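Local coordinates for LPXTG cell wall surface protein (Streptococcus gordonii, PDB 4IGB) that is a peptidoglycan-anchored surface protein, here its N-terminal region of two beta-rich domains, which probably acts in adhesion of the bacterium, at residues B[206-218]-B[233-245]. Numbering follows the deposited sequence.
Sequences NLKETFYVKNYQN and QEEASDRTSWIAT
Trp-242 fills the tight side of this antiparallel strand pair by turning its six-membered-ring edge toward Tyr-216, Phe-211 and Val-213: CH2 stands over one face of the Tyr-216 ring, 3.6 Å from CE1, in a T-shaped stack with planes at 90°. Along the same edge, CE3 and CZ3 meet Phe-211 CD2 and Val-213 CG2 (3.8 Å from CZ3), while Thr-240 CG2 covers part of an indole face. The indole NE1 donates to Gln-233 OE1, which also bonds Arg-223. At the Tyr-216 end, a water bridges Gln-217 OE1, Ala-236 O and Thr-240 OG1. The strands themselves are joined by backbone bonds, the shortest from Trp-242 N to Phe-211 O (2.7 Å).

The face of Thr-210, Tyr-212 and Arg-239 is more open. Partly exposed Arg-239, bent at chi3 (50°), lays its guanidinium nearly flat on buried Tyr-212, planes 10° apart and CZ 4.1 Å from the ring centroid, a cation-pi stack; its NE is salt-bridged to exposed Asp-238 OD2. At the solvent fringe, Lys-208 reaches a water on Ala-244 O only weakly.

Strand 239-243 lies between 210-214 and 232-235 at one end of an eight-stranded antiparallel sheet; strand 268-274 flanks 210-214, and Leu-262 of strand 261-264 and Met-225 of strand 220-226 pack against Trp-242.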
ATOM      1  N   ASN B 206       3.350 -23.691  21.406  1.00 36.79           N
ATOM      2  CA  ASN B 206       4.338 -22.634  21.202  1.00 43.02           C
ATOM      3  C   ASN B 206       4.442 -22.170  19.751  1.00 39.65           C
ATOM      4  O   ASN B 206       5.503 -21.739  19.294  1.00 36.69           O
ATOM      5  CB  ASN B 206       5.711 -23.029  21.739  1.00 48.68           C
ATOM      6  CG  ASN B 206       6.524 -21.825  22.183  1.00 49.95           C
ATOM      7  OD1 ASN B 206       5.980 -20.860  22.731  1.00 52.52           O
ATOM      8  ND2 ASN B 206       7.829 -21.867  21.934  1.00 48.53           N
ATOM      9  N   LEU B 207       3.335 -22.276  19.027  1.00 27.38           N
ATOM     10  CA  LEU B 207       3.221 -21.615  17.738  1.00 27.50           C
ATOM     11  C   LEU B 207       2.946 -20.150  18.011  1.00 22.94           C
ATOM     12  O   LEU B 207       2.332 -19.806  19.012  1.00 29.03           O
ATOM     13  CB  LEU B 207       2.081 -22.213  16.919  1.00 22.97           C
ATOM     14  CG  LEU B 207       2.319 -23.649  16.484  1.00 33.27           C
ATOM     15  CD1 LEU B 207       1.054 -24.240  15.877  1.00 25.53           C
ATOM     16  CD2 LEU B 207       3.480 -23.681  15.508  1.00 28.68           C
ATOM     17  N   LYS B 208       3.388 -19.283  17.119  1.00 23.83           N
ATOM     18  CA  LYS B 208       3.205 -17.856  17.320  1.00 19.48           C
ATOM     19  C   LYS B 208       2.708 -17.209  16.043  1.00 22.19           C
ATOM     20  O   LYS B 208       3.217 -17.475  14.960  1.00 20.34           O
ATOM     21  CB  LYS B 208       4.528 -17.220  17.736  1.00 26.48           C
ATOM     22  CG  LYS B 208       5.149 -17.863  18.977  1.00 36.37           C
ATOM     23  CD  LYS B 208       6.626 -17.527  19.110  1.00 41.11           C
ATOM     24  CE  LYS B 208       7.209 -18.114  20.401  1.00 47.95           C
ATOM     25  NZ  LYS B 208       8.697 -17.982  20.457  1.00 50.36           N
ATOM     26  N   GLU B 209       1.705 -16.362  16.184  1.00 22.87           N
ATOM     27  CA  GLU B 209       1.169 -15.612  15.064  1.00 25.03           C
ATOM     28  C   GLU B 209       2.264 -14.778  14.411  1.00 24.48           C
ATOM     29  O   GLU B 209       2.959 -14.014  15.085  1.00 22.54           O
ATOM     30  CB  GLU B 209       0.054 -14.697  15.551  1.00 19.65           C
ATOM     31  CG  GLU B 209      -0.633 -13.939  14.427  1.00 22.25           C
ATOM     32  CD  GLU B 209      -1.853 -13.188  14.913  1.00 26.15           C
ATOM     33  OE1 GLU B 209      -1.972 -12.973  16.144  1.00 21.38           O
ATOM     34  OE2 GLU B 209      -2.696 -12.831  14.066  1.00 25.19           O
ATOM     35  N   THR B 210       2.401 -14.924  13.098  1.00 22.32           N
ATOM     36  CA  THR B 210       3.497 -14.311  12.365  1.00 18.82           C
ATOM     37  C   THR B 210       3.024 -13.670  11.064  1.00 22.90           C
ATOM     38  O   THR B 210       2.305 -14.309  10.280  1.00 22.99           O
ATOM     39  CB  THR B 210       4.538 -15.375  11.996  1.00 24.87           C
ATOM     40  OG1 THR B 210       4.966 -16.058  13.174  1.00 19.39           O
ATOM     41  CG2 THR B 210       5.737 -14.752  11.286  1.00 21.40           C
ATOM     42  N   PHE B 211       3.420 -12.413  10.848  1.00 20.25           N
ATOM     43  CA  PHE B 211       3.277 -11.734   9.558  1.00 13.30           C
ATOM     44  C   PHE B 211       4.657 -11.633   8.944  1.00 21.59           C
ATOM     45  O   PHE B 211       5.629 -11.311   9.644  1.00 20.21           O
ATOM     46  CB  PHE B 211       2.744 -10.311   9.756  1.00 14.97           C
ATOM     47  CG  PHE B 211       2.614  -9.515   8.466  1.00 17.84           C
ATOM     48  CD1 PHE B 211       1.500  -9.671   7.640  1.00 18.25           C
ATOM     49  CD2 PHE B 211       3.585  -8.604   8.096  1.00 17.58           C
ATOM     50  CE1 PHE B 211       1.376  -8.931   6.453  1.00 17.19           C
ATOM     51  CE2 PHE B 211       3.470  -7.862   6.921  1.00 18.08           C
ATOM     52  CZ  PHE B 211       2.359  -8.027   6.098  1.00 20.26           C
ATOM     53  N   TYR B 212       4.771 -11.906   7.646  1.00 17.97           N
ATOM     54  CA  TYR B 212       6.067 -11.757   7.014  1.00 15.28           C
ATOM     55  C   TYR B 212       6.021 -11.136   5.631  1.00 19.64           C
ATOM     56  O   TYR B 212       4.988 -11.125   4.982  1.00 20.43           O
ATOM     57  CB  TYR B 212       6.824 -13.075   6.991  1.00 16.39           C
ATOM     58  CG  TYR B 212       6.203 -14.204   6.198  1.00 18.17           C
ATOM     59  CD1 TYR B 212       5.454 -15.195   6.830  1.00 18.93           C
ATOM     60  CD2 TYR B 212       6.417 -14.317   4.825  1.00 18.83           C
ATOM     61  CE1 TYR B 212       4.916 -16.245   6.112  1.00 17.21           C
ATOM     62  CE2 TYR B 212       5.900 -15.366   4.107  1.00 19.37           C
ATOM     63  CZ  TYR B 212       5.149 -16.325   4.748  1.00 25.02           C
ATOM     64  OH  TYR B 212       4.624 -17.371   4.019  1.00 24.99           O
ATOM     65  N   VAL B 213       7.154 -10.603   5.207  1.00 14.38           N
ATOM     66  CA  VAL B 213       7.302 -10.063   3.873  1.00 12.82           C
ATOM     67  C   VAL B 213       8.480 -10.771   3.245  1.00 18.53           C
ATOM     68  O   VAL B 213       9.587 -10.725   3.774  1.00 17.24           O
ATOM     69  CB  VAL B 213       7.587  -8.567   3.918  1.00 17.91           C
ATOM     70  CG1 VAL B 213       7.834  -8.016   2.514  1.00 12.41           C
ATOM     71  CG2 VAL B 213       6.440  -7.834   4.617  1.00 19.09           C
ATOM     72  N   LYS B 214       8.231 -11.457   2.140  1.00 17.94           N
ATOM     73  CA  LYS B 214       9.294 -12.101   1.374  1.00 19.40           C
ATOM     74  C   LYS B 214      10.148 -11.049   0.666  1.00 18.28           C
ATOM     75  O   LYS B 214       9.637 -10.005   0.278  1.00 15.53           O
ATOM     76  CB  LYS B 214       8.688 -13.078   0.361  1.00 17.88           C
ATOM     77  CG  LYS B 214       8.200 -14.382   1.017  1.00 16.67           C
ATOM     78  CD  LYS B 214       7.263 -15.153   0.116  1.00 37.22           C
ATOM     79  CE  LYS B 214       7.927 -15.618  -1.191  1.00 41.09           C
ATOM     80  NZ  LYS B 214       6.854 -16.089  -2.153  1.00 26.05           N
ATOM     81  N   ASN B 215      11.452 -11.305   0.532  1.00 17.56           N
ATOM     82  CA  ASN B 215      12.329 -10.371  -0.167  1.00 20.70           C
ATOM     83  C   ASN B 215      12.223  -8.971   0.461  1.00 16.45           C
ATOM     84  O   ASN B 215      12.288  -7.936  -0.210  1.00 13.94           O
ATOM     85  CB  ASN B 215      11.935 -10.356  -1.645  1.00 15.72           C
ATOM     86  CG  ASN B 215      13.078 -10.004  -2.565  1.00 35.97           C
ATOM     87  OD1 ASN B 215      12.856  -9.556  -3.698  1.00 44.60           O
ATOM     88  ND2 ASN B 215      14.307 -10.205  -2.098  1.00 32.44           N
ATOM     89  N   TYR B 216      12.065  -8.962   1.774  1.00 14.19           N
ATOM     90  CA  TYR B 216      11.777  -7.740   2.526  1.00 14.20           C
ATOM     91  C   TYR B 216      12.655  -6.536   2.186  1.00 20.05           C
ATOM     92  O   TYR B 216      12.142  -5.489   1.795  1.00 18.31           O
ATOM     93  CB  TYR B 216      11.843  -8.058   4.022  1.00 15.26           C
ATOM     94  CG  TYR B 216      11.808  -6.871   4.954  1.00 18.00           C
ATOM     95  CD1 TYR B 216      10.794  -5.920   4.873  1.00 17.57           C
ATOM     96  CD2 TYR B 216      12.760  -6.734   5.964  1.00 17.69           C
ATOM     97  CE1 TYR B 216      10.749  -4.844   5.750  1.00 19.08           C
ATOM     98  CE2 TYR B 216      12.721  -5.667   6.849  1.00 22.56           C
ATOM     99  CZ  TYR B 216      11.715  -4.727   6.742  1.00 15.92           C
ATOM    100  OH  TYR B 216      11.670  -3.673   7.624  1.00 20.96           O
ATOM    101  N   GLN B 217      13.975  -6.684   2.333  1.00 17.73           N
ATOM    102  CA  GLN B 217      14.891  -5.561   2.175  1.00 24.10           C
ATOM    103  C   GLN B 217      14.992  -5.121   0.713  1.00 20.99           C
ATOM    104  O   GLN B 217      15.315  -3.967   0.424  1.00 21.94           O
ATOM    105  CB  GLN B 217      16.288  -5.894   2.740  1.00 22.39           C
ATOM    106  CG  GLN B 217      16.344  -6.110   4.251  1.00 26.47           C
ATOM    107  CD  GLN B 217      16.278  -7.593   4.646  1.00 35.54           C
ATOM    108  OE1 GLN B 217      15.663  -8.410   3.956  1.00 22.44           O
ATOM    109  NE2 GLN B 217      16.930  -7.939   5.753  1.00 19.55           N
ATOM    110  N   ASN B 218      14.724  -6.035  -0.210  1.00 15.75           N
ATOM    111  CA  ASN B 218      14.681  -5.670  -1.631  1.00 15.08           C
ATOM    112  C   ASN B 218      13.356  -5.040  -2.068  1.00 19.07           C
ATOM    113  O   ASN B 218      13.309  -4.335  -3.067  1.00 21.21           O
ATOM    114  CB  ASN B 218      14.976  -6.880  -2.524  1.00 22.98           C
ATOM    115  CG  ASN B 218      16.446  -7.278  -2.507  1.00 40.82           C
ATOM    116  OD1 ASN B 218      16.781  -8.465  -2.562  1.00 40.11           O
ATOM    117  ND2 ASN B 218      17.329  -6.286  -2.426  1.00 31.71           N
ATOM    118  N   GLN B 233      11.404  -9.081  15.455  1.00 17.37           N
ATOM    119  CA  GLN B 233      11.656  -8.974  14.027  1.00 19.73           C
ATOM    120  C   GLN B 233      12.772  -9.927  13.661  1.00 22.70           C
ATOM    121  O   GLN B 233      13.895  -9.824  14.147  1.00 25.61           O
ATOM    122  CB  GLN B 233      12.012  -7.555  13.592  1.00 15.76           C
ATOM    123  CG  GLN B 233      12.356  -7.487  12.101  1.00 11.63           C
ATOM    124  CD  GLN B 233      12.505  -6.070  11.596  1.00 22.57           C
ATOM    125  OE1 GLN B 233      11.761  -5.168  12.003  1.00 20.56           O
ATOM    126  NE2 GLN B 233      13.481  -5.856  10.716  1.00 14.42           N
ATOM    127  N   GLU B 234      12.455 -10.867  12.797  1.00 15.97           N
ATOM    128  CA  GLU B 234      13.377 -11.930  12.515  1.00 20.02           C
ATOM    129  C   GLU B 234      13.687 -11.935  11.034  1.00 20.43           C
ATOM    130  O   GLU B 234      12.816 -12.211  10.217  1.00 20.54           O
ATOM    131  CB  GLU B 234      12.742 -13.242  12.933  1.00 22.03           C
ATOM    132  CG  GLU B 234      13.420 -14.465  12.401  1.00 34.01           C
ATOM    133  CD  GLU B 234      12.755 -15.712  12.919  1.00 48.08           C
ATOM    134  OE1 GLU B 234      12.850 -15.955  14.144  1.00 34.73           O
ATOM    135  OE2 GLU B 234      12.113 -16.422  12.107  1.00 54.70           O
ATOM    136  N   GLU B 235      14.934 -11.637  10.696  1.00 19.66           N
ATOM    137  CA  GLU B 235      15.344 -11.554   9.301  1.00 20.09           C
ATOM    138  C   GLU B 235      16.073 -12.809   8.834  1.00 28.65           C
ATOM    139  O   GLU B 235      17.196 -13.100   9.273  1.00 19.31           O
ATOM    140  CB  GLU B 235      16.215 -10.318   9.084  1.00 18.99           C
ATOM    141  CG  GLU B 235      15.419  -9.025   9.112  1.00 26.93           C
ATOM    142  CD  GLU B 235      16.281  -7.797   9.246  1.00 29.53           C
ATOM    143  OE1 GLU B 235      17.518  -7.908   9.102  1.00 23.08           O
ATOM    144  OE2 GLU B 235      15.719  -6.716   9.495  1.00 27.25           O
ATOM    145  N   ALA B 236      15.420 -13.558   7.948  1.00 22.03           N
ATOM    146  CA  ALA B 236      16.049 -14.692   7.295  1.00 17.50           C
ATOM    147  C   ALA B 236      16.446 -14.245   5.895  1.00 25.96           C
ATOM    148  O   ALA B 236      16.149 -13.116   5.486  1.00 23.71           O
ATOM    149  CB  ALA B 236      15.106 -15.888   7.253  1.00 25.96           C
ATOM    150  N   SER B 237      17.128 -15.103   5.151  1.00 25.05           N
ATOM    151  CA  SER B 237      17.626 -14.679   3.842  1.00 31.56           C
ATOM    152  C   SER B 237      16.498 -14.410   2.839  1.00 29.01           C
ATOM    153  O   SER B 237      16.619 -13.543   1.980  1.00 33.16           O
ATOM    154  CB  SER B 237      18.582 -15.721   3.278  1.00 29.61           C
ATOM    155  OG  SER B 237      17.922 -16.961   3.212  1.00 36.29           O
ATOM    156  N   ASP B 238      15.399 -15.148   2.951  1.00 25.29           N
ATOM    157  CA  ASP B 238      14.316 -15.047   1.967  1.00 22.98           C
ATOM    158  C   ASP B 238      13.138 -14.177   2.409  1.00 28.49           C
ATOM    159  O   ASP B 238      12.232 -13.920   1.619  1.00 21.49           O
ATOM    160  CB  ASP B 238      13.767 -16.431   1.666  1.00 25.90           C
ATOM    161  CG  ASP B 238      13.097 -17.051   2.872  1.00 33.81           C
ATOM    162  OD1 ASP B 238      13.812 -17.319   3.860  1.00 33.10           O
ATOM    163  OD2 ASP B 238      11.864 -17.265   2.839  1.00 39.52           O
ATOM    164  N   ARG B 239      13.131 -13.746   3.667  1.00 23.70           N
ATOM    165  CA  ARG B 239      11.934 -13.131   4.238  1.00 21.16           C
ATOM    166  C   ARG B 239      12.254 -12.549   5.605  1.00 24.96           C
ATOM    167  O   ARG B 239      13.153 -13.032   6.301  1.00 22.95           O
ATOM    168  CB  ARG B 239      10.875 -14.202   4.467  1.00 21.40           C
ATOM    169  CG  ARG B 239      11.183 -15.037   5.712  1.00 21.14           C
ATOM    170  CD  ARG B 239      10.097 -16.034   6.036  1.00 21.94           C
ATOM    171  NE  ARG B 239       9.745 -16.818   4.867  1.00 29.89           N
ATOM    172  CZ  ARG B 239       8.844 -17.792   4.861  1.00 43.06           C
ATOM    173  NH1 ARG B 239       8.200 -18.112   5.984  1.00 29.89           N
ATOM    174  NH2 ARG B 239       8.590 -18.445   3.725  1.00 36.34           N
ATOM    175  N   THR B 240      11.490 -11.541   6.004  1.00 17.25           N
ATOM    176  CA  THR B 240      11.576 -11.019   7.351  1.00 15.98           C
ATOM    177  C   THR B 240      10.208 -11.197   8.003  1.00 23.70           C
ATOM    178  O   THR B 240       9.184 -10.924   7.384  1.00 22.62           O
ATOM    179  CB  THR B 240      12.019  -9.538   7.331  1.00 23.67           C
ATOM    180  OG1 THR B 240      13.361  -9.470   6.839  1.00 19.05           O
ATOM    181  CG2 THR B 240      11.966  -8.909   8.722  1.00 14.15           C
ATOM    182  N   SER B 241      10.196 -11.683   9.240  1.00 18.46           N
ATOM    183  CA  SER B 241       8.948 -11.996   9.928  1.00 17.66           C
ATOM    184  C   SER B 241       8.781 -11.136  11.160  1.00 22.57           C
ATOM    185  O   SER B 241       9.762 -10.776  11.811  1.00 19.68           O
ATOM    186  CB  SER B 241       8.931 -13.460  10.363  1.00 20.22           C
ATOM    187  OG  SER B 241       8.907 -14.332   9.249  1.00 19.62           O
ATOM    188  N   TRP B 242       7.534 -10.814  11.480  1.00 18.34           N
ATOM    189  CA  TRP B 242       7.221 -10.123  12.718  1.00 17.87           C
ATOM    190  C   TRP B 242       6.406 -11.052  13.596  1.00 24.99           C
ATOM    191  O   TRP B 242       5.306 -11.465  13.225  1.00 24.64           O
ATOM    192  CB  TRP B 242       6.516  -8.796  12.431  1.00 12.30           C
ATOM    193  CG  TRP B 242       7.480  -7.819  11.857  1.00 18.92           C
ATOM    194  CD1 TRP B 242       8.273  -6.942  12.551  1.00 17.97           C
ATOM    195  CD2 TRP B 242       7.818  -7.652  10.470  1.00 20.60           C
ATOM    196  NE1 TRP B 242       9.057  -6.224  11.679  1.00 20.25           N
ATOM    197  CE2 TRP B 242       8.795  -6.639  10.396  1.00 19.67           C
ATOM    198  CE3 TRP B 242       7.377  -8.248   9.284  1.00 20.69           C
ATOM    199  CZ2 TRP B 242       9.334  -6.209   9.190  1.00 16.72           C
ATOM    200  CZ3 TRP B 242       7.914  -7.811   8.079  1.00 20.42           C
ATOM    201  CH2 TRP B 242       8.880  -6.805   8.045  1.00 22.03           C
ATOM    202  N   ILE B 243       6.967 -11.405  14.749  1.00 19.00           N
ATOM    203  CA  ILE B 243       6.454 -12.529  15.521  1.00 17.73           C
ATOM    204  C   ILE B 243       5.870 -12.079  16.848  1.00 23.36           C
ATOM    205  O   ILE B 243       6.478 -11.282  17.554  1.00 23.43           O
ATOM    206  CB  ILE B 243       7.555 -13.570  15.739  1.00 24.53           C
ATOM    207  CG1 ILE B 243       8.096 -14.031  14.375  1.00 21.37           C
ATOM    208  CG2 ILE B 243       7.023 -14.760  16.554  1.00 20.71           C
ATOM    209  CD1 ILE B 243       9.436 -14.739  14.429  1.00 25.27           C
ATOM    210  N   ALA B 244       4.673 -12.571  17.161  1.00 20.78           N
ATOM    211  CA  ALA B 244       3.966 -12.197  18.384  1.00 22.95           C
ATOM    212  C   ALA B 244       4.757 -12.521  19.645  1.00 25.18           C
ATOM    213  O   ALA B 244       5.419 -13.554  19.727  1.00 22.35           O
ATOM    214  CB  ALA B 244       2.607 -12.872  18.444  1.00 19.97           C
ATOM    215  N   THR B 245       4.672 -11.640  20.636  1.00 24.79           N
ATOM    216  CA  THR B 245       5.277 -11.915  21.938  1.00 21.69           C
ATOM    217  C   THR B 245       4.291 -11.792  23.100  1.00 34.78           C
ATOM    218  O   THR B 245       4.536 -12.336  24.174  1.00 33.58           O
ATOM    219  CB  THR B 245       6.503 -11.019  22.223  1.00 24.61           C
ATOM    220  OG1 THR B 245       6.102  -9.641  22.238  1.00 27.40           O
ATOM    221  CG2 THR B 245       7.572 -11.223  21.160  1.00 24.51           C
TER
HETATM  222  O   HOH W   1       7.761 -14.767  20.671  1.00 43.75           O
HETATM  223  O   HOH W   2      14.497 -10.712   4.577  1.00 25.99           O
HETATM  224  O   HOH W   3      17.760 -10.974   5.597  1.00 29.74           O